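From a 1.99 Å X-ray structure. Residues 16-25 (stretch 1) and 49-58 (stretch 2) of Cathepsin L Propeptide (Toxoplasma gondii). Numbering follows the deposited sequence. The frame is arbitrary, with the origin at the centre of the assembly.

Stretch 1, residues 16-25: WKEAHFQDAF
Stretch 2, residues 49-58: FKNNLVYIHT

K17 occupies the N-cap position of helix 18-25; W16, just before it, has psi 151°, and helix 49-58 is regular throughout, with phi and psi near -60° and -45°. The axes approach to 10.6 Å, their N-to-C directions 102° apart. In register, F21 CA lies 6.5 Å from K50 CA, F25 CA lies 7.2 Å from F49 CA, and W16 CA lies 9.5 Å from V54 CA.

F21 (chi1 m, -73°) is the main bump of the first helix. F21 fills the hollow among K50, L53 and V54: F21 CB lies 3.7 Å from K50 CD, F21 CD1 is 3.9 Å from L53 CD2, which meets the ring at its edge, and F21 CZ reaches V54 CG2 at 3.6 Å. A flat, long side chain suits this slot because it touches all three neighbours at once. L53 (chi1 t, chi2 p) also packs its CD2 3.8 Å from A24 CB. The small methyl of A24 leaves room for F49 as well: F49 CE2 is 4.0 Å from A24 CB, and F49 CZ is 3.6 Å from A24 O. Next to A24, F25 meets F49, both chi1 t, obliquely, F25 CD1 lying over a face of the F49 ring, 3.6 Å from F49 CG; the planes are inclined at 50° and the ring centroids of F25 and F49 are 5.3 Å apart.

At the other end, W16 (chi1 m, chi2 -38°) reaches its six-membered ring toward L53 and H57. W16 CZ3 lies 4.1 Å from L53 CG, and W16 CH2 sits over a face of the H57 ring (chi1 t), 3.4 Å from H57 CG, the planes at 46°.

Charge borders this apolar packing. K50 (m, t, m, t) lays its aliphatic chain beside F21 and carries NZ to E18 (t, p), forming a salt bridge of 3.2 Å from K50 NZ to E18 OE2 and a weak hydrogen bond of 3.5 Å from K50 NZ to E18 OE1.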

# COMPACT_ATOMS: atom_id res chain seq x y z
N TRP B 16 16.49 19.25 22.03
CA TRP B 16 16.64 20.32 21.00
C TRP B 16 15.95 21.61 21.42
O TRP B 16 14.96 21.58 22.16
CB TRP B 16 16.04 19.87 19.67
CG TRP B 16 16.64 18.63 19.11
CD1 TRP B 16 17.95 18.26 19.15
CD2 TRP B 16 15.96 17.60 18.38
NE1 TRP B 16 18.13 17.05 18.51
CE2 TRP B 16 16.92 16.63 18.03
CE3 TRP B 16 14.62 17.40 18.01
CZ2 TRP B 16 16.58 15.47 17.31
CZ3 TRP B 16 14.29 16.25 17.30
CH2 TRP B 16 15.27 15.30 16.96
N LYS B 17 16.47 22.74 20.96
CA LYS B 17 15.83 24.03 21.17
C LYS B 17 14.78 24.29 20.09
O LYS B 17 14.72 23.58 19.08
CB LYS B 17 16.88 25.16 21.16
CG LYS B 17 17.95 25.06 22.25
CD LYS B 17 17.39 25.20 23.67
CE LYS B 17 16.76 26.56 23.91
NZ LYS B 17 16.63 26.87 25.36
N GLU B 18 13.95 25.30 20.33
CA GLU B 18 12.90 25.70 19.39
C GLU B 18 13.46 26.01 18.00
O GLU B 18 12.90 25.60 16.99
CB GLU B 18 12.13 26.91 19.94
CG GLU B 18 10.85 27.26 19.20
CD GLU B 18 9.81 26.15 19.25
OE1 GLU B 18 9.79 25.39 20.24
OE2 GLU B 18 9.00 26.05 18.31
N ALA B 19 14.58 26.72 17.96
CA ALA B 19 15.23 27.07 16.70
C ALA B 19 15.59 25.84 15.87
O ALA B 19 15.53 25.91 14.65
CB ALA B 19 16.47 27.91 16.96
N HIS B 20 15.96 24.73 16.51
CA HIS B 20 16.20 23.48 15.78
C HIS B 20 14.90 22.99 15.12
O HIS B 20 14.90 22.64 13.93
CB HIS B 20 16.77 22.37 16.67
CG HIS B 20 16.75 21.02 16.01
ND1 HIS B 20 15.77 20.09 16.24
CD2 HIS B 20 17.56 20.49 15.06
CE1 HIS B 20 15.98 19.02 15.48
NE2 HIS B 20 17.07 19.24 14.76
N PHE B 21 13.82 22.96 15.89
CA PHE B 21 12.51 22.59 15.36
C PHE B 21 12.09 23.55 14.26
O PHE B 21 11.57 23.12 13.23
CB PHE B 21 11.46 22.56 16.46
CG PHE B 21 11.58 21.39 17.41
CD1 PHE B 21 11.47 20.09 16.94
CD2 PHE B 21 11.75 21.60 18.76
CE1 PHE B 21 11.56 19.01 17.82
CE2 PHE B 21 11.85 20.52 19.65
CZ PHE B 21 11.74 19.22 19.17
N GLN B 22 12.33 24.84 14.45
CA GLN B 22 11.98 25.82 13.42
C GLN B 22 12.75 25.58 12.12
O GLN B 22 12.17 25.62 11.04
CB GLN B 22 12.20 27.24 13.92
CG GLN B 22 11.17 27.67 14.95
CD GLN B 22 11.49 29.00 15.61
OE1 GLN B 22 12.64 29.43 15.64
NE2 GLN B 22 10.47 29.66 16.14
N ASP B 23 14.05 25.33 12.23
CA ASP B 23 14.85 25.01 11.05
C ASP B 23 14.37 23.72 10.39
O ASP B 23 14.30 23.62 9.16
CB ASP B 23 16.33 24.82 11.41
CG ASP B 23 17.01 26.11 11.81
OD1 ASP B 23 16.51 27.20 11.47
OD2 ASP B 23 18.08 26.03 12.46
N ALA B 24 14.08 22.73 11.21
CA ALA B 24 13.63 21.45 10.68
C ALA B 24 12.31 21.61 9.91
O ALA B 24 12.10 20.97 8.88
CB ALA B 24 13.49 20.42 11.82
N PHE B 25 11.43 22.47 10.39
CA PHE B 25 10.12 22.64 9.73
C PHE B 25 10.28 23.39 8.41
O PHE B 25 9.61 23.08 7.44
CB PHE B 25 9.15 23.36 10.67
CG PHE B 25 7.73 23.44 10.16
CD1 PHE B 25 7.01 22.28 9.85
CD2 PHE B 25 7.08 24.66 10.07
CE1 PHE B 25 5.68 22.36 9.44
CE2 PHE B 25 5.75 24.75 9.66
CZ PHE B 25 5.06 23.60 9.33
N PHE B 49 4.00 18.45 13.25
CA PHE B 49 5.34 18.14 12.74
C PHE B 49 6.36 17.92 13.87
O PHE B 49 7.08 16.93 13.87
CB PHE B 49 5.85 19.25 11.81
CG PHE B 49 7.29 19.08 11.40
CD1 PHE B 49 7.64 18.25 10.35
CD2 PHE B 49 8.31 19.76 12.08
CE1 PHE B 49 8.97 18.09 9.99
CE2 PHE B 49 9.62 19.60 11.73
CZ PHE B 49 9.96 18.77 10.68
N LYS B 50 6.40 18.85 14.82
CA LYS B 50 7.30 18.71 15.96
C LYS B 50 7.03 17.42 16.73
O LYS B 50 7.95 16.68 17.05
CB LYS B 50 7.16 19.89 16.91
CG LYS B 50 7.73 21.18 16.37
CD LYS B 50 7.95 22.19 17.48
CE LYS B 50 6.66 22.79 18.01
NZ LYS B 50 6.96 23.71 19.15
N ASN B 51 5.76 17.15 17.00
CA ASN B 51 5.39 15.93 17.71
C ASN B 51 5.83 14.68 16.97
O ASN B 51 6.39 13.75 17.60
CB ASN B 51 3.89 15.88 17.98
CG ASN B 51 3.47 16.81 19.13
OD1 ASN B 51 4.30 17.22 19.96
ND2 ASN B 51 2.19 17.14 19.17
N ASN B 52 5.62 14.65 15.66
CA ASN B 52 6.06 13.51 14.84
C ASN B 52 7.58 13.38 14.78
O ASN B 52 8.13 12.27 14.82
CB ASN B 52 5.53 13.62 13.41
CG ASN B 52 4.03 13.44 13.31
OD1 ASN B 52 3.42 12.75 14.14
ND2 ASN B 52 3.43 14.04 12.27
N LEU B 53 8.26 14.51 14.65
CA LEU B 53 9.72 14.54 14.61
C LEU B 53 10.31 13.97 15.91
O LEU B 53 11.25 13.15 15.89
CB LEU B 53 10.21 15.97 14.37
CG LEU B 53 11.72 16.14 14.14
CD1 LEU B 53 12.15 15.34 12.90
CD2 LEU B 53 12.11 17.60 14.00
N VAL B 54 9.74 14.38 17.04
CA VAL B 54 10.20 13.89 18.34
C VAL B 54 9.93 12.39 18.43
O VAL B 54 10.81 11.61 18.85
CB VAL B 54 9.53 14.65 19.52
CG1 VAL B 54 9.78 13.93 20.83
CG2 VAL B 54 10.03 16.10 19.58
N TYR B 55 8.76 11.97 17.97
CA TYR B 55 8.43 10.56 17.95
C TYR B 55 9.42 9.73 17.17
O TYR B 55 9.85 8.69 17.64
CB TYR B 55 7.04 10.36 17.37
CG TYR B 55 6.64 8.91 17.32
CD1 TYR B 55 6.19 8.26 18.45
CD2 TYR B 55 6.71 8.18 16.13
CE1 TYR B 55 5.82 6.93 18.41
CE2 TYR B 55 6.32 6.85 16.08
CZ TYR B 55 5.90 6.24 17.22
OH TYR B 55 5.51 4.92 17.20
N ILE B 56 9.76 10.19 15.97
CA ILE B 56 10.64 9.48 15.06
C ILE B 56 12.03 9.35 15.69
O ILE B 56 12.58 8.24 15.78
CB ILE B 56 10.72 10.21 13.69
CG1 ILE B 56 9.39 10.09 12.96
CG2 ILE B 56 11.88 9.69 12.82
CD1 ILE B 56 9.27 11.02 11.74
N HIS B 57 12.56 10.48 16.14
CA HIS B 57 13.86 10.53 16.78
C HIS B 57 13.94 9.60 17.99
O HIS B 57 14.90 8.86 18.14
CB HIS B 57 14.18 11.95 17.21
CG HIS B 57 15.46 12.06 17.98
ND1 HIS B 57 16.69 11.84 17.41
CD2 HIS B 57 15.69 12.38 19.27
CE1 HIS B 57 17.63 12.02 18.32
NE2 HIS B 57 17.05 12.35 19.46
N THR B 58 12.95 9.68 18.87
CA THR B 58 12.91 8.81 20.05
C THR B 58 12.84 7.34 19.68
O THR B 58 13.57 6.52 20.25
CB THR B 58 11.71 9.14 20.93
OG1 THR B 58 11.83 10.48 21.36
CG2 THR B 58 11.66 8.22 22.15